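PDB 6NWZ: carbohydrate deacetylase Agd3 from Neosartorya fumigata, which probably removes acetyl groups from the exopolysaccharide galactosaminogalactan, a deacetylation required for biofilm formation by this fungus. Local coordinates for residues A572-E575 with T576-E580; Y358-T361 with V362-Q366. All coordinates share one frame; numbering follows the deposited sequence.

Interaction 1. Residues A572-E575 with T576-E580; sequences AWVE and TIVQE
Ile577 lays its CD1 methyl over one face of the Trp573 indole, a CH-pi contact one turn apart in helix 569-584. The methyl stands 3.8 Å from the centroid of the five-membered ring, 16° off the ring normal, while Ile577 CG1 reaches the benzo half at Trp573 CZ2. The first torsion of Trp573, CG trans to the backbone N (chi1 -177°), helps carry the ring to Ile577. Val574 CG1 and Val578 CG2 touch at 3.7 Å, the two side chains lying alongside and pointing the same way. Gln579 NE2 gives a 2.7 Å hydrogen bond to Glu575 OE1, with the acceptor in the amide plane and the carboxylate turned 80° from it. Thr576 OG1 donates to Ala572 O at 2.9 Å, and this carbonyl also accepts the backbone N-H of Thr576. These i to i+4 pairs serve two sides: Val574 and Val578 pack on helix 275-289, Trp573 and Ile577 on helix 520-536. Farther out, Trp573 NE1 donates a hydrogen bond to Glu527 OE1, Lys291 makes a salt bridge with Glu575 OE1, and Trp284 NE1 hydrogen-bonds to OE2. With donors on both oxygens, that buried carboxylate is probably stabilised as the anion, its rotation restrained.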
ATOM      1  N   ALA A 572      15.395   7.208 -10.038  1.00 28.60           N
ATOM      2  CA  ALA A 572      14.674   6.830 -11.250  1.00 34.73           C
ATOM      3  C   ALA A 572      13.435   6.007 -10.932  1.00 38.57           C
ATOM      4  O   ALA A 572      12.423   6.106 -11.638  1.00 41.90           O
ATOM      5  CB  ALA A 572      15.592   6.052 -12.194  1.00 22.48           C
ATOM      6  N   TRP A 573      13.494   5.187  -9.885  1.00 35.84           N
ATOM      7  CA  TRP A 573      12.322   4.416  -9.489  1.00 37.80           C
ATOM      8  C   TRP A 573      11.251   5.329  -8.907  1.00 38.37           C
ATOM      9  O   TRP A 573      10.078   5.254  -9.295  1.00 35.53           O
ATOM     10  CB  TRP A 573      12.726   3.329  -8.489  1.00 31.71           C
ATOM     11  CG  TRP A 573      11.594   2.423  -8.067  1.00 37.08           C
ATOM     12  CD1 TRP A 573      11.249   1.226  -8.629  1.00 28.22           C
ATOM     13  CD2 TRP A 573      10.669   2.640  -6.992  1.00 22.09           C
ATOM     14  NE1 TRP A 573      10.169   0.688  -7.976  1.00 23.41           N
ATOM     15  CE2 TRP A 573       9.792   1.536  -6.966  1.00 22.94           C
ATOM     16  CE3 TRP A 573      10.495   3.660  -6.051  1.00 26.36           C
ATOM     17  CZ2 TRP A 573       8.758   1.422  -6.036  1.00 34.29           C
ATOM     18  CZ3 TRP A 573       9.468   3.544  -5.126  1.00 28.05           C
ATOM     19  CH2 TRP A 573       8.612   2.434  -5.128  1.00 30.28           C
ATOM     20  N   VAL A 574      11.641   6.215  -7.988  1.00 25.08           N
ATOM     21  CA  VAL A 574      10.681   7.126  -7.373  1.00 25.76           C
ATOM     22  C   VAL A 574      10.079   8.055  -8.422  1.00 33.94           C
ATOM     23  O   VAL A 574       8.867   8.299  -8.433  1.00 42.11           O
ATOM     24  CB  VAL A 574      11.348   7.906  -6.224  1.00 20.89           C
ATOM     25  CG1 VAL A 574      10.378   8.914  -5.610  1.00 19.39           C
ATOM     26  CG2 VAL A 574      11.859   6.940  -5.164  1.00 20.05           C
ATOM     27  N   GLU A 575      10.907   8.579  -9.328  1.00 36.38           N
ATOM     28  CA  GLU A 575      10.384   9.415 -10.406  1.00 38.82           C
ATOM     29  C   GLU A 575       9.341   8.664 -11.226  1.00 36.89           C
ATOM     30  O   GLU A 575       8.282   9.209 -11.554  1.00 38.96           O
ATOM     31  CB  GLU A 575      11.525   9.903 -11.302  1.00 20.01           C
ATOM     32  CG  GLU A 575      12.414  10.957 -10.658  1.00 37.37           C
ATOM     33  CD  GLU A 575      11.760  12.325 -10.599  1.00 38.39           C
ATOM     34  OE1 GLU A 575      10.702  12.507 -11.236  1.00 33.48           O
ATOM     35  OE2 GLU A 575      12.306  13.221  -9.921  1.00 39.01           O
ATOM     36  N   THR A 576       9.622   7.404 -11.560  1.00 30.87           N
ATOM     37  CA  THR A 576       8.670   6.617 -12.337  1.00 32.18           C
ATOM     38  C   THR A 576       7.370   6.420 -11.572  1.00 36.76           C
ATOM     39  O   THR A 576       6.277   6.578 -12.129  1.00 40.77           O
ATOM     40  CB  THR A 576       9.292   5.270 -12.702  1.00 34.86           C
ATOM     41  OG1 THR A 576      10.405   5.485 -13.579  1.00 33.54           O
ATOM     42  CG2 THR A 576       8.266   4.354 -13.368  1.00 20.10           C
ATOM     43  N   ILE A 577       7.471   6.100 -10.283  1.00 31.04           N
ATOM     44  CA  ILE A 577       6.286   5.764  -9.503  1.00 23.00           C
ATOM     45  C   ILE A 577       5.457   7.011  -9.213  1.00 35.52           C
ATOM     46  O   ILE A 577       4.231   7.007  -9.375  1.00 30.14           O
ATOM     47  CB  ILE A 577       6.706   5.028  -8.216  1.00 23.09           C
ATOM     48  CG1 ILE A 577       6.689   3.515  -8.443  1.00 33.29           C
ATOM     49  CG2 ILE A 577       5.824   5.408  -7.041  1.00 24.58           C
ATOM     50  CD1 ILE A 577       7.610   3.030  -9.551  1.00 29.14           C
ATOM     51  N   VAL A 578       6.112   8.106  -8.813  1.00 30.30           N
ATOM     52  CA  VAL A 578       5.387   9.315  -8.431  1.00 30.24           C
ATOM     53  C   VAL A 578       4.681   9.927  -9.633  1.00 36.03           C
ATOM     54  O   VAL A 578       3.517  10.339  -9.543  1.00 35.42           O
ATOM     55  CB  VAL A 578       6.341  10.326  -7.772  1.00 27.70           C
ATOM     56  CG1 VAL A 578       5.641  11.665  -7.594  1.00 21.76           C
ATOM     57  CG2 VAL A 578       6.852   9.794  -6.434  1.00 24.30           C
ATOM     58  N   GLN A 579       5.367  10.006 -10.773  1.00 25.96           N
ATOM     59  CA  GLN A 579       4.768  10.631 -11.947  1.00 22.77           C
ATOM     60  C   GLN A 579       3.563   9.843 -12.449  1.00 22.77           C
ATOM     61  O   GLN A 579       2.570  10.435 -12.889  1.00 44.06           O
ATOM     62  CB  GLN A 579       5.815  10.786 -13.048  1.00 19.00           C
ATOM     63  CG  GLN A 579       6.924  11.763 -12.686  1.00 24.94           C
ATOM     64  CD  GLN A 579       7.914  11.968 -13.809  1.00 28.39           C
ATOM     65  OE1 GLN A 579       7.550  11.967 -14.985  1.00 45.96           O
ATOM     66  NE2 GLN A 579       9.181  12.141 -13.454  1.00 28.95           N
ATOM     67  N   GLU A 580       3.623   8.514 -12.388  1.00 30.42           N
ATOM     68  CA  GLU A 580       2.482   7.719 -12.827  1.00 25.00           C
ATOM     69  C   GLU A 580       1.312   7.857 -11.862  1.00 37.84           C
ATOM     70  O   GLU A 580       0.157   7.979 -12.288  1.00 36.78           O
ATOM     71  CB  GLU A 580       2.881   6.254 -12.971  1.00 18.47           C
ATOM     72  CG  GLU A 580       1.768   5.386 -13.530  1.00 25.69           C
ATOM     73  CD  GLU A 580       1.448   5.696 -14.982  1.00 34.37           C
ATOM     74  OE1 GLU A 580       2.221   6.428 -15.640  1.00 50.23           O
ATOM     75  OE2 GLU A 580       0.417   5.197 -15.471  1.00 41.01           O
TER

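Interaction 2. Residues Y358-T361 with V362-Q366; sequences YDWT and VACTQ
The backbone bond from Thr365 N to Thr361 O, at 3.2 Å, closes the first turn of helix 362-366, with Thr361 at the N-cap position although its side chain makes no capping bond. Instead the Thr361 CG2 methyl lies 3.8 Å from Ala363 CB, so the threonine contributes an apolar branch here. Thr365 OG1 turns back to Val362 O with a 2.7 Å hydrogen bond; its chi1 of 66° holds the hydroxyl between the backbone N and the carbonyl carbon, and Val362 O also accepts from Gln366 N. The same rotamer sends the Thr365 CG2 methyl to the Tyr358 hydroxyl, 3.6 Å from OH, the two side chains meeting at a slant. Tyr358 OH itself is hydrogen-bonded to Gln416. Cys364 SG lies 4.1 Å from Trp360 CD1 and 5.0 Å from the centroid of the five-membered ring, an oblique sulfur-aromatic contact. That sulfur is tied to Cys323 by a disulfide, while Trp360 NE1 donates to Gly326 O. Ile310 of helix 306-313 packs against Tyr358, Trp360, Cys364 and Thr365, and helix 400-417 covers the group through Phe409, Ala412 and Gln416.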
ATOM      1  N   TYR A 358      29.514   0.093  24.070  1.00 54.31           N
ATOM      2  CA  TYR A 358      29.920   1.131  23.131  1.00 54.57           C
ATOM      3  C   TYR A 358      30.818   2.142  23.828  1.00 60.20           C
ATOM      4  O   TYR A 358      30.400   2.801  24.784  1.00 62.92           O
ATOM      5  CB  TYR A 358      28.693   1.828  22.542  1.00 42.17           C
ATOM      6  CG  TYR A 358      29.044   2.828  21.462  1.00 49.29           C
ATOM      7  CD1 TYR A 358      29.375   4.138  21.781  1.00 41.28           C
ATOM      8  CD2 TYR A 358      29.058   2.458  20.121  1.00 58.58           C
ATOM      9  CE1 TYR A 358      29.706   5.051  20.801  1.00 48.86           C
ATOM     10  CE2 TYR A 358      29.387   3.368  19.132  1.00 50.12           C
ATOM     11  CZ  TYR A 358      29.712   4.664  19.479  1.00 54.56           C
ATOM     12  OH  TYR A 358      30.042   5.580  18.505  1.00 61.99           O
ATOM     13  N   ASP A 359      32.061   2.263  23.344  1.00 51.11           N
ATOM     14  CA  ASP A 359      33.066   3.072  24.026  1.00 50.93           C
ATOM     15  C   ASP A 359      33.917   3.874  23.051  1.00 51.72           C
ATOM     16  O   ASP A 359      35.094   4.133  23.324  1.00 59.50           O
ATOM     17  CB  ASP A 359      33.972   2.199  24.898  1.00 52.09           C
ATOM     18  CG  ASP A 359      34.574   1.023  24.135  1.00 77.07           C
ATOM     19  OD1 ASP A 359      34.612   1.055  22.885  1.00 78.69           O
ATOM     20  OD2 ASP A 359      35.005   0.053  24.797  1.00 84.53           O
ATOM     21  N   TRP A 360      33.355   4.272  21.918  1.00 49.81           N
ATOM     22  CA  TRP A 360      34.119   5.017  20.930  1.00 46.17           C
ATOM     23  C   TRP A 360      33.930   6.516  21.124  1.00 54.55           C
ATOM     24  O   TRP A 360      32.882   6.979  21.585  1.00 63.53           O
ATOM     25  CB  TRP A 360      33.720   4.607  19.510  1.00 44.83           C
ATOM     26  CG  TRP A 360      34.287   3.277  19.104  1.00 48.67           C
ATOM     27  CD1 TRP A 360      35.541   3.035  18.616  1.00 52.22           C
ATOM     28  CD2 TRP A 360      33.627   2.005  19.157  1.00 49.17           C
ATOM     29  NE1 TRP A 360      35.699   1.694  18.361  1.00 45.62           N
ATOM     30  CE2 TRP A 360      34.539   1.040  18.683  1.00 47.96           C
ATOM     31  CE3 TRP A 360      32.353   1.588  19.558  1.00 46.12           C
ATOM     32  CZ2 TRP A 360      34.218  -0.315  18.599  1.00 44.93           C
ATOM     33  CZ3 TRP A 360      32.035   0.241  19.473  1.00 50.50           C
ATOM     34  CH2 TRP A 360      32.965  -0.693  18.998  1.00 52.78           C
ATOM     35  N   THR A 361      34.965   7.270  20.770  1.00 53.72           N
ATOM     36  CA  THR A 361      34.982   8.711  20.963  1.00 46.18           C
ATOM     37  C   THR A 361      34.117   9.415  19.926  1.00 50.68           C
ATOM     38  O   THR A 361      33.938   8.936  18.803  1.00 57.31           O
ATOM     39  CB  THR A 361      36.414   9.237  20.868  1.00 48.41           C
ATOM     40  OG1 THR A 361      37.270   8.410  21.663  1.00 52.98           O
ATOM     41  CG2 THR A 361      36.502  10.674  21.367  1.00 61.38           C
ATOM     42  N   VAL A 362      33.571  10.568  20.320  1.00 47.86           N
ATOM     43  CA  VAL A 362      32.942  11.457  19.348  1.00 43.25           C
ATOM     44  C   VAL A 362      33.942  11.848  18.270  1.00 45.70           C
ATOM     45  O   VAL A 362      33.623  11.838  17.075  1.00 48.79           O
ATOM     46  CB  VAL A 362      32.352  12.693  20.051  1.00 38.76           C
ATOM     47  CG1 VAL A 362      31.991  13.758  19.033  1.00 37.71           C
ATOM     48  CG2 VAL A 362      31.128  12.306  20.859  1.00 38.75           C
ATOM     49  N   ALA A 363      35.173  12.183  18.673  1.00 57.14           N
ATOM     50  CA  ALA A 363      36.210  12.528  17.704  1.00 43.43           C
ATOM     51  C   ALA A 363      36.494  11.376  16.749  1.00 42.39           C
ATOM     52  O   ALA A 363      36.805  11.608  15.576  1.00 45.31           O
ATOM     53  CB  ALA A 363      37.490  12.941  18.427  1.00 41.16           C
ATOM     54  N   CYS A 364      36.398  10.135  17.232  1.00 48.56           N
ATOM     55  CA  CYS A 364      36.515   8.983  16.342  1.00 39.49           C
ATOM     56  C   CYS A 364      35.456   9.024  15.248  1.00 49.64           C
ATOM     57  O   CYS A 364      35.774   8.925  14.057  1.00 51.24           O
ATOM     58  CB  CYS A 364      36.394   7.684  17.137  1.00 41.51           C
ATOM     59  SG  CYS A 364      35.949   6.264  16.105  1.00 56.23           S
ATOM     60  N   THR A 365      34.185   9.165  15.636  1.00 45.42           N
ATOM     61  CA  THR A 365      33.102   9.142  14.658  1.00 47.63           C
ATOM     62  C   THR A 365      33.211  10.293  13.666  1.00 47.37           C
ATOM     63  O   THR A 365      32.842  10.139  12.497  1.00 49.07           O
ATOM     64  CB  THR A 365      31.745   9.183  15.367  1.00 39.61           C
ATOM     65  OG1 THR A 365      31.582  10.445  16.026  1.00 39.10           O
ATOM     66  CG2 THR A 365      31.639   8.063  16.392  1.00 38.98           C
ATOM     67  N   GLN A 366      33.727  11.444  14.104  1.00 38.96           N
ATOM     68  CA  GLN A 366      33.828  12.618  13.245  1.00 39.35           C
ATOM     69  C   GLN A 366      34.842  12.456  12.113  1.00 43.47           C
ATOM     70  O   GLN A 366      34.812  13.254  11.170  1.00 39.77           O
ATOM     71  CB  GLN A 366      34.185  13.850  14.080  1.00 47.62           C
ATOM     72  CG  GLN A 366      33.145  14.229  15.122  1.00 55.16           C
ATOM     73  CD  GLN A 366      31.871  14.777  14.513  1.00 68.51           C
ATOM     74  OE1 GLN A 366      31.864  15.245  13.375  1.00 65.28           O
ATOM     75  NE2 GLN A 366      30.782  14.723  15.271  1.00 86.32           N
TER

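In the fold
Both contacts are local and lie in series within the deacetylase domain: interaction 2 comes first along the chain and is complete before interaction 1 begins, so they neither nest nor cross. Residues 358-366 join the long loop after helix 317-321 to helix 362-366, their centre about 40 Å from the centre of the chain, where the disulfide closes a loop from Cys323 to Cys364. After the chain has passed through further strands of the domain's mixed sheet, residues 572-580 form successive turns of helix 569-584, set between helices 275-289 and 520-536. The side chain of Trp573 there is about 7 Å from a bound zinc ion. The nearest atoms of the two contacts are about 28 Å apart.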